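Local coordinates for protein aspartate--tRNA(Asp/Asn) ligase (Thermus thermophilus, PDB 1N9W) that attaches aspartate to both tRNA(Asp) and tRNA(Asn) in two steps, first activating the amino acid with ATP to form Asp-AMP, at residues B[260-272]-B[307-319]. Sequence-based numbering, arbitrary orientation.
Sequences WPSFPQDIPRLTH and WGSDWLFVTRYPR
Trp311 can be followed outward from CB, which meets Ile267 CG2 at 3.7 Å and has Ile267 CD1 close by. With CG anti to its own carbonyl carbon (chi1 -37°), the indole is carried towards residues 261-264. CD1 lies beside Ser262 OG and O. Next to it NE1 donates to Ser262 O at 2.8 Å; the N-H...O angle of 159° and an acceptor only 12° out of the indole plane mark a fairly straight, edge-on bond. Further out, CE2 and CZ2 lie under Pro264, centre of an inverse gamma turn, whose CG covers one ring face 3.4 Å from Trp311 CZ2 and also reaches CH2 at the tip; Pro261 CB comes obliquely to CZ2. Without the indole, as with an alanine here, Ser262 O would probably lose this donor and a gap would open beneath the Pro264 ring. Asp310 grips Ser262 further: Ser262 N donates to Asp310 OD2 on the anti side of the carboxylate, while Asp310 N donates to Ser262 OG (2.9 Å). Asp310 OD1 is salt-bridged to Arg342.

Beyond Pro268 the two segments run as neighbouring parallel strands, 269-271 bordering 311-315 at the end of the mixed, largely antiparallel sheet that forms the class II synthetase catalytic core. Their connection, carrying helices 272-283 and 293-306, makes a beta-alpha-beta crossover. Three bridges set the register, Arg269-Phe313, Leu270-Val314 and Thr271-Thr315, and Phe313 N bonds to Pro268 O at 2.9 Å. Pro268 CB also sits over the six-membered ring of Trp307, near the ring normal and 3.8 Å from its centroid, a CH-pi contact. At the far end Pro318 CD covers one face of the His272 ring, 3.7 Å from its centroid.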
ATOM      1  N   TRP B 260     -16.779 -18.715  -6.675  1.00 43.05           N
ATOM      2  CA  TRP B 260     -16.988 -17.290  -6.439  1.00 44.05           C
ATOM      3  C   TRP B 260     -18.257 -16.975  -5.658  1.00 44.86           C
ATOM      4  O   TRP B 260     -19.302 -17.587  -5.872  1.00 44.89           O
ATOM      5  CB  TRP B 260     -16.989 -16.527  -7.765  1.00 44.48           C
ATOM      6  CG  TRP B 260     -16.327 -15.180  -7.662  1.00 44.66           C
ATOM      7  CD1 TRP B 260     -16.891 -13.966  -7.926  1.00 44.87           C
ATOM      8  CD2 TRP B 260     -14.970 -14.916  -7.277  1.00 43.91           C
ATOM      9  NE1 TRP B 260     -15.975 -12.963  -7.720  1.00 45.48           N
ATOM     10  CE2 TRP B 260     -14.794 -13.515  -7.305  1.00 44.19           C
ATOM     11  CE3 TRP B 260     -13.901 -15.726  -6.871  1.00 43.62           C
ATOM     12  CZ2 TRP B 260     -13.572 -12.909  -6.991  1.00 42.33           C
ATOM     13  CZ3 TRP B 260     -12.688 -15.121  -6.555  1.00 43.01           C
ATOM     14  CH2 TRP B 260     -12.542 -13.726  -6.600  1.00 43.01           C
ATOM     15  N   PRO B 261     -18.177 -16.004  -4.731  1.00 45.81           N
ATOM     16  CA  PRO B 261     -19.302 -15.580  -3.891  1.00 45.29           C
ATOM     17  C   PRO B 261     -20.394 -14.879  -4.687  1.00 45.41           C
ATOM     18  O   PRO B 261     -20.237 -14.598  -5.879  1.00 44.11           O
ATOM     19  CB  PRO B 261     -18.654 -14.619  -2.892  1.00 44.37           C
ATOM     20  CG  PRO B 261     -17.219 -15.027  -2.883  1.00 46.93           C
ATOM     21  CD  PRO B 261     -16.946 -15.309  -4.328  1.00 45.93           C
ATOM     22  N   SER B 262     -21.502 -14.596  -4.009  1.00 44.68           N
ATOM     23  CA  SER B 262     -22.624 -13.894  -4.618  1.00 43.57           C
ATOM     24  C   SER B 262     -22.245 -12.415  -4.678  1.00 43.57           C
ATOM     25  O   SER B 262     -21.440 -11.945  -3.874  1.00 41.56           O
ATOM     26  CB  SER B 262     -23.886 -14.094  -3.771  1.00 43.33           C
ATOM     27  OG  SER B 262     -23.637 -13.863  -2.392  1.00 39.77           O
ATOM     28  N   PHE B 263     -22.823 -11.687  -5.624  1.00 44.93           N
ATOM     29  CA  PHE B 263     -22.506 -10.274  -5.784  1.00 47.15           C
ATOM     30  C   PHE B 263     -22.800  -9.454  -4.533  1.00 48.90           C
ATOM     31  O   PHE B 263     -23.913  -9.478  -4.011  1.00 48.33           O
ATOM     32  CB  PHE B 263     -23.275  -9.684  -6.960  1.00 47.42           C
ATOM     33  CG  PHE B 263     -22.669  -8.430  -7.501  1.00 47.88           C
ATOM     34  CD1 PHE B 263     -21.499  -8.484  -8.254  1.00 48.82           C
ATOM     35  CD2 PHE B 263     -23.255  -7.194  -7.254  1.00 48.75           C
ATOM     36  CE1 PHE B 263     -20.916  -7.323  -8.757  1.00 48.03           C
ATOM     37  CE2 PHE B 263     -22.681  -6.022  -7.752  1.00 49.56           C
ATOM     38  CZ  PHE B 263     -21.507  -6.089  -8.507  1.00 47.79           C
ATOM     39  N   PRO B 264     -21.793  -8.714  -4.039  1.00 51.00           N
ATOM     40  CA  PRO B 264     -21.890  -7.866  -2.846  1.00 52.54           C
ATOM     41  C   PRO B 264     -22.727  -6.606  -3.047  1.00 53.25           C
ATOM     42  O   PRO B 264     -22.217  -5.496  -2.923  1.00 54.12           O
ATOM     43  CB  PRO B 264     -20.432  -7.520  -2.541  1.00 52.35           C
ATOM     44  CG  PRO B 264     -19.668  -8.637  -3.160  1.00 51.84           C
ATOM     45  CD  PRO B 264     -20.389  -8.839  -4.459  1.00 51.34           C
ATOM     46  N   GLN B 265     -24.004  -6.773  -3.361  1.00 54.00           N
ATOM     47  CA  GLN B 265     -24.878  -5.625  -3.549  1.00 54.38           C
ATOM     48  C   GLN B 265     -26.189  -5.851  -2.808  1.00 54.23           C
ATOM     49  O   GLN B 265     -26.732  -6.955  -2.821  1.00 53.32           O
ATOM     50  CB  GLN B 265     -25.135  -5.395  -5.037  1.00 55.72           C
ATOM     51  CG  GLN B 265     -26.256  -4.424  -5.314  1.00 57.65           C
ATOM     52  CD  GLN B 265     -26.177  -3.844  -6.707  1.00 60.53           C
ATOM     53  OE1 GLN B 265     -26.011  -4.571  -7.692  1.00 62.29           O
ATOM     54  NE2 GLN B 265     -26.306  -2.527  -6.802  1.00 62.11           N
ATOM     55  N   ASP B 266     -26.688  -4.806  -2.158  1.00 54.45           N
ATOM     56  CA  ASP B 266     -27.932  -4.919  -1.409  1.00 55.71           C
ATOM     57  C   ASP B 266     -27.822  -6.078  -0.428  1.00 56.16           C
ATOM     58  O   ASP B 266     -28.714  -6.923  -0.328  1.00 55.98           O
ATOM     59  CB  ASP B 266     -29.103  -5.142  -2.367  1.00 57.13           C
ATOM     60  CG  ASP B 266     -29.470  -3.888  -3.131  1.00 58.04           C
ATOM     61  OD1 ASP B 266     -30.028  -4.002  -4.243  1.00 60.23           O
ATOM     62  OD2 ASP B 266     -29.214  -2.779  -2.613  1.00 58.90           O
ATOM     63  N   ILE B 267     -26.705  -6.113   0.289  1.00 56.68           N
ATOM     64  CA  ILE B 267     -26.448  -7.156   1.269  1.00 56.29           C
ATOM     65  C   ILE B 267     -27.476  -7.116   2.387  1.00 57.51           C
ATOM     66  O   ILE B 267     -27.809  -6.046   2.901  1.00 56.79           O
ATOM     67  CB  ILE B 267     -25.057  -6.995   1.891  1.00 55.92           C
ATOM     68  CG1 ILE B 267     -23.991  -7.124   0.799  1.00 55.85           C
ATOM     69  CG2 ILE B 267     -24.855  -8.029   2.985  1.00 54.63           C
ATOM     70  CD1 ILE B 267     -22.590  -6.875   1.293  1.00 54.57           C
ATOM     71  N   PRO B 268     -27.995  -8.290   2.778  1.00 58.33           N
ATOM     72  CA  PRO B 268     -28.994  -8.435   3.844  1.00 59.58           C
ATOM     73  C   PRO B 268     -28.577  -7.811   5.177  1.00 59.88           C
ATOM     74  O   PRO B 268     -27.523  -8.137   5.723  1.00 59.29           O
ATOM     75  CB  PRO B 268     -29.160  -9.949   3.947  1.00 59.78           C
ATOM     76  CG  PRO B 268     -28.959 -10.390   2.532  1.00 59.73           C
ATOM     77  CD  PRO B 268     -27.759  -9.581   2.109  1.00 58.54           C
ATOM     78  N   ARG B 269     -29.412  -6.913   5.692  1.00 60.85           N
ATOM     79  CA  ARG B 269     -29.147  -6.243   6.963  1.00 62.07           C
ATOM     80  C   ARG B 269     -29.892  -7.003   8.065  1.00 62.96           C
ATOM     81  O   ARG B 269     -30.993  -7.506   7.841  1.00 63.09           O
ATOM     82  CB  ARG B 269     -29.651  -4.794   6.918  1.00 63.05           C
ATOM     83  CG  ARG B 269     -29.165  -3.944   5.732  1.00 63.71           C
ATOM     84  CD  ARG B 269     -27.757  -3.388   5.935  1.00 64.06           C
ATOM     85  NE  ARG B 269     -27.466  -2.236   5.076  1.00 64.21           N
ATOM     86  CZ  ARG B 269     -27.198  -2.298   3.771  1.00 64.06           C
ATOM     87  NH1 ARG B 269     -27.177  -3.463   3.140  1.00 62.70           N
ATOM     88  NH2 ARG B 269     -26.940  -1.185   3.093  1.00 65.04           N
ATOM     89  N   LEU B 270     -29.305  -7.090   9.252  1.00 63.24           N
ATOM     90  CA  LEU B 270     -29.953  -7.805  10.340  1.00 63.69           C
ATOM     91  C   LEU B 270     -29.489  -7.303  11.696  1.00 64.25           C
ATOM     92  O   LEU B 270     -28.309  -7.393  12.037  1.00 64.52           O
ATOM     93  CB  LEU B 270     -29.670  -9.303  10.220  1.00 64.44           C
ATOM     94  CG  LEU B 270     -30.596 -10.240  11.000  1.00 64.31           C
ATOM     95  CD1 LEU B 270     -32.017 -10.079  10.489  1.00 64.34           C
ATOM     96  CD2 LEU B 270     -30.137 -11.677  10.829  1.00 64.30           C
ATOM     97  N   THR B 271     -30.431  -6.779  12.471  1.00 64.33           N
ATOM     98  CA  THR B 271     -30.130  -6.249  13.793  1.00 64.75           C
ATOM     99  C   THR B 271     -29.550  -7.309  14.720  1.00 65.20           C
ATOM    100  O   THR B 271     -29.959  -8.469  14.692  1.00 65.11           O
ATOM    101  CB  THR B 271     -31.392  -5.678  14.449  1.00 64.85           C
ATOM    102  OG1 THR B 271     -31.990  -4.718  13.573  1.00 63.26           O
ATOM    103  CG2 THR B 271     -31.042  -5.006  15.768  1.00 65.46           C
ATOM    104  N   HIS B 272     -28.593  -6.898  15.545  1.00 66.52           N
ATOM    105  CA  HIS B 272     -27.958  -7.798  16.497  1.00 68.11           C
ATOM    106  C   HIS B 272     -29.009  -8.391  17.427  1.00 69.84           C
ATOM    107  O   HIS B 272     -28.777  -9.408  18.076  1.00 69.87           O
ATOM    108  CB  HIS B 272     -26.893  -7.041  17.296  1.00 68.20           C
ATOM    109  CG  HIS B 272     -26.368  -7.789  18.482  1.00 69.11           C
ATOM    110  ND1 HIS B 272     -27.003  -7.785  19.705  1.00 69.69           N
ATOM    111  CD2 HIS B 272     -25.265  -8.559  18.634  1.00 69.76           C
ATOM    112  CE1 HIS B 272     -26.312  -8.517  20.561  1.00 69.94           C
ATOM    113  NE2 HIS B 272     -25.253  -8.999  19.936  1.00 70.21           N
ATOM    114  N   TRP B 307     -31.554 -15.715   1.693  1.00 61.20           N
ATOM    115  CA  TRP B 307     -31.460 -14.798   0.555  1.00 59.66           C
ATOM    116  C   TRP B 307     -30.458 -15.257  -0.501  1.00 58.10           C
ATOM    117  O   TRP B 307     -30.292 -14.597  -1.529  1.00 57.61           O
ATOM    118  CB  TRP B 307     -31.042 -13.412   1.034  1.00 60.55           C
ATOM    119  CG  TRP B 307     -31.896 -12.857   2.112  1.00 61.23           C
ATOM    120  CD1 TRP B 307     -33.100 -12.233   1.965  1.00 61.50           C
ATOM    121  CD2 TRP B 307     -31.607 -12.853   3.515  1.00 61.20           C
ATOM    122  NE1 TRP B 307     -33.577 -11.834   3.190  1.00 62.27           N
ATOM    123  CE2 TRP B 307     -32.682 -12.200   4.157  1.00 61.16           C
ATOM    124  CE3 TRP B 307     -30.544 -13.334   4.290  1.00 60.54           C
ATOM    125  CZ2 TRP B 307     -32.723 -12.017   5.545  1.00 60.85           C
ATOM    126  CZ3 TRP B 307     -30.585 -13.151   5.669  1.00 60.28           C
ATOM    127  CH2 TRP B 307     -31.668 -12.496   6.281  1.00 60.72           C
ATOM    128  N   GLY B 308     -29.789 -16.375  -0.239  1.00 56.63           N
ATOM    129  CA  GLY B 308     -28.800 -16.881  -1.174  1.00 55.17           C
ATOM    130  C   GLY B 308     -27.626 -15.920  -1.264  1.00 54.12           C
ATOM    131  O   GLY B 308     -27.063 -15.694  -2.334  1.00 53.06           O
ATOM    132  N   SER B 309     -27.255 -15.360  -0.120  1.00 51.97           N
ATOM    133  CA  SER B 309     -26.168 -14.398  -0.034  1.00 50.53           C
ATOM    134  C   SER B 309     -25.027 -14.897   0.842  1.00 49.46           C
ATOM    135  O   SER B 309     -25.247 -15.427   1.934  1.00 49.54           O
ATOM    136  CB  SER B 309     -26.713 -13.078   0.519  1.00 50.84           C
ATOM    137  OG  SER B 309     -25.684 -12.143   0.765  1.00 52.14           O
ATOM    138  N   ASP B 310     -23.804 -14.728   0.353  1.00 47.66           N
ATOM    139  CA  ASP B 310     -22.613 -15.148   1.088  1.00 45.30           C
ATOM    140  C   ASP B 310     -22.257 -14.092   2.125  1.00 44.45           C
ATOM    141  O   ASP B 310     -21.418 -14.320   3.000  1.00 44.84           O
ATOM    142  CB  ASP B 310     -21.449 -15.335   0.113  1.00 43.93           C
ATOM    143  CG  ASP B 310     -21.638 -16.531  -0.791  1.00 42.36           C
ATOM    144  OD1 ASP B 310     -21.418 -17.665  -0.320  1.00 42.38           O
ATOM    145  OD2 ASP B 310     -22.008 -16.341  -1.969  1.00 43.44           O
ATOM    146  N   TRP B 311     -22.918 -12.942   2.026  1.00 44.07           N
ATOM    147  CA  TRP B 311     -22.663 -11.821   2.925  1.00 45.24           C
ATOM    148  C   TRP B 311     -23.843 -11.497   3.840  1.00 45.56           C
ATOM    149  O   TRP B 311     -25.004 -11.700   3.478  1.00 44.40           O
ATOM    150  CB  TRP B 311     -22.321 -10.576   2.109  1.00 44.64           C
ATOM    151  CG  TRP B 311     -21.498 -10.859   0.889  1.00 45.19           C
ATOM    152  CD1 TRP B 311     -21.939 -11.370  -0.296  1.00 44.61           C
ATOM    153  CD2 TRP B 311     -20.087 -10.652   0.738  1.00 45.36           C
ATOM    154  NE1 TRP B 311     -20.892 -11.494  -1.177  1.00 44.42           N
ATOM    155  CE2 TRP B 311     -19.749 -11.062  -0.569  1.00 44.89           C
ATOM    156  CE3 TRP B 311     -19.083 -10.162   1.585  1.00 44.14           C
ATOM    157  CZ2 TRP B 311     -18.437 -10.992  -1.055  1.00 44.73           C
ATOM    158  CZ3 TRP B 311     -17.784 -10.093   1.100  1.00 44.92           C
ATOM    159  CH2 TRP B 311     -17.473 -10.508  -0.209  1.00 45.61           C
ATOM    160  N   LEU B 312     -23.533 -10.969   5.018  1.00 45.37           N
ATOM    161  CA  LEU B 312     -24.559 -10.606   5.983  1.00 48.13           C
ATOM    162  C   LEU B 312     -24.131  -9.477   6.915  1.00 48.06           C
ATOM    163  O   LEU B 312     -23.155  -9.604   7.651  1.00 47.60           O
ATOM    164  CB  LEU B 312     -24.945 -11.826   6.824  1.00 49.36           C
ATOM    165  CG  LEU B 312     -25.904 -11.583   7.994  1.00 50.07           C
ATOM    166  CD1 LEU B 312     -27.270 -11.141   7.479  1.00 50.38           C
ATOM    167  CD2 LEU B 312     -26.029 -12.861   8.814  1.00 50.30           C
ATOM    168  N   PHE B 313     -24.865  -8.370   6.881  1.00 49.20           N
ATOM    169  CA  PHE B 313     -24.566  -7.239   7.742  1.00 49.94           C
ATOM    170  C   PHE B 313     -25.320  -7.363   9.060  1.00 51.64           C
ATOM    171  O   PHE B 313     -26.542  -7.514   9.075  1.00 50.98           O
ATOM    172  CB  PHE B 313     -24.961  -5.924   7.059  1.00 49.79           C
ATOM    173  CG  PHE B 313     -23.855  -5.286   6.260  1.00 49.66           C
ATOM    174  CD1 PHE B 313     -22.634  -4.974   6.857  1.00 49.34           C
ATOM    175  CD2 PHE B 313     -24.050  -4.954   4.918  1.00 48.48           C
ATOM    176  CE1 PHE B 313     -21.625  -4.342   6.135  1.00 49.23           C
ATOM    177  CE2 PHE B 313     -23.049  -4.323   4.186  1.00 48.67           C
ATOM    178  CZ  PHE B 313     -21.834  -4.013   4.794  1.00 49.04           C
ATOM    179  N   VAL B 314     -24.583  -7.317  10.167  1.00 53.46           N
ATOM    180  CA  VAL B 314     -25.177  -7.386  11.499  1.00 54.72           C
ATOM    181  C   VAL B 314     -25.127  -5.958  12.041  1.00 56.24           C
ATOM    182  O   VAL B 314     -24.058  -5.451  12.378  1.00 56.20           O
ATOM    183  CB  VAL B 314     -24.375  -8.313  12.440  1.00 55.11           C
ATOM    184  CG1 VAL B 314     -25.064  -8.410  13.791  1.00 53.87           C
ATOM    185  CG2 VAL B 314     -24.250  -9.692  11.822  1.00 56.08           C
ATOM    186  N   THR B 315     -26.292  -5.322  12.125  1.00 57.49           N
ATOM    187  CA  THR B 315     -26.393  -3.940  12.579  1.00 58.80           C
ATOM    188  C   THR B 315     -26.904  -3.744  14.001  1.00 59.97           C
ATOM    189  O   THR B 315     -27.404  -4.672  14.631  1.00 60.02           O
ATOM    190  CB  THR B 315     -27.310  -3.138  11.655  1.00 58.94           C
ATOM    191  OG1 THR B 315     -28.609  -3.737  11.661  1.00 58.32           O
ATOM    192  CG2 THR B 315     -26.767  -3.132  10.231  1.00 57.75           C
ATOM    193  N   ARG B 316     -26.778  -2.507  14.481  1.00 61.83           N
ATOM    194  CA  ARG B 316     -27.218  -2.097  15.816  1.00 63.53           C
ATOM    195  C   ARG B 316     -26.762  -3.000  16.955  1.00 64.57           C
ATOM    196  O   ARG B 316     -27.511  -3.858  17.416  1.00 65.02           O
ATOM    197  CB  ARG B 316     -28.746  -1.973  15.854  1.00 63.40           C
ATOM    198  CG  ARG B 316     -29.320  -0.866  14.977  1.00 65.18           C
ATOM    199  CD  ARG B 316     -28.867   0.516  15.426  1.00 66.63           C
ATOM    200  NE  ARG B 316     -29.432   1.574  14.594  1.00 68.96           N
ATOM    201  CZ  ARG B 316     -30.732   1.844  14.509  1.00 70.82           C
ATOM    202  NH1 ARG B 316     -31.609   1.135  15.209  1.00 71.82           N
ATOM    203  NH2 ARG B 316     -31.158   2.822  13.717  1.00 70.98           N
ATOM    204  N   TYR B 317     -25.533  -2.795  17.418  1.00 65.50           N
ATOM    205  CA  TYR B 317     -24.989  -3.575  18.523  1.00 66.08           C
ATOM    206  C   TYR B 317     -25.222  -2.833  19.839  1.00 67.69           C
ATOM    207  O   TYR B 317     -25.325  -1.607  19.853  1.00 68.22           O
ATOM    208  CB  TYR B 317     -23.487  -3.802  18.338  1.00 64.55           C
ATOM    209  CG  TYR B 317     -23.119  -4.946  17.419  1.00 63.00           C
ATOM    210  CD1 TYR B 317     -23.421  -4.907  16.058  1.00 62.18           C
ATOM    211  CD2 TYR B 317     -22.460  -6.070  17.915  1.00 62.28           C
ATOM    212  CE1 TYR B 317     -23.073  -5.960  15.214  1.00 61.52           C
ATOM    213  CE2 TYR B 317     -22.111  -7.128  17.082  1.00 61.27           C
ATOM    214  CZ  TYR B 317     -22.421  -7.068  15.734  1.00 60.55           C
ATOM    215  OH  TYR B 317     -22.084  -8.112  14.907  1.00 59.04           O
ATOM    216  N   PRO B 318     -25.321  -3.571  20.960  1.00 69.08           N
ATOM    217  CA  PRO B 318     -25.540  -2.970  22.283  1.00 69.51           C
ATOM    218  C   PRO B 318     -24.369  -2.064  22.671  1.00 69.76           C
ATOM    219  O   PRO B 318     -23.211  -2.434  22.493  1.00 69.85           O
ATOM    220  CB  PRO B 318     -25.642  -4.187  23.200  1.00 68.93           C
ATOM    221  CG  PRO B 318     -26.238  -5.224  22.308  1.00 69.19           C
ATOM    222  CD  PRO B 318     -25.453  -5.039  21.031  1.00 69.66           C
ATOM    223  N   ARG B 319     -24.668  -0.887  23.204  1.00 70.16           N
ATOM    224  CA  ARG B 319     -23.613   0.032  23.598  1.00 71.16           C
ATOM    225  C   ARG B 319     -22.547  -0.638  24.456  1.00 71.33           C
ATOM    226  O   ARG B 319     -21.368  -0.283  24.388  1.00 71.57           O
ATOM    227  CB  ARG B 319     -24.184   1.222  24.365  1.00 71.87           C
ATOM    228  CG  ARG B 319     -24.957   2.210  23.522  1.00 73.75           C
ATOM    229  CD  ARG B 319     -25.154   3.490  24.309  1.00 75.08           C
ATOM    230  NE  ARG B 319     -23.873   4.010  24.786  1.00 77.03           N
ATOM    231  CZ  ARG B 319     -23.741   5.021  25.642  1.00 77.56           C
ATOM    232  NH1 ARG B 319     -24.816   5.628  26.124  1.00 77.58           N
ATOM    233  NH2 ARG B 319     -22.535   5.426  26.013  1.00 77.52           N
TER
HETATM  234  O   HOH W   1     -24.857 -11.461  -2.077  1.00 39.16           O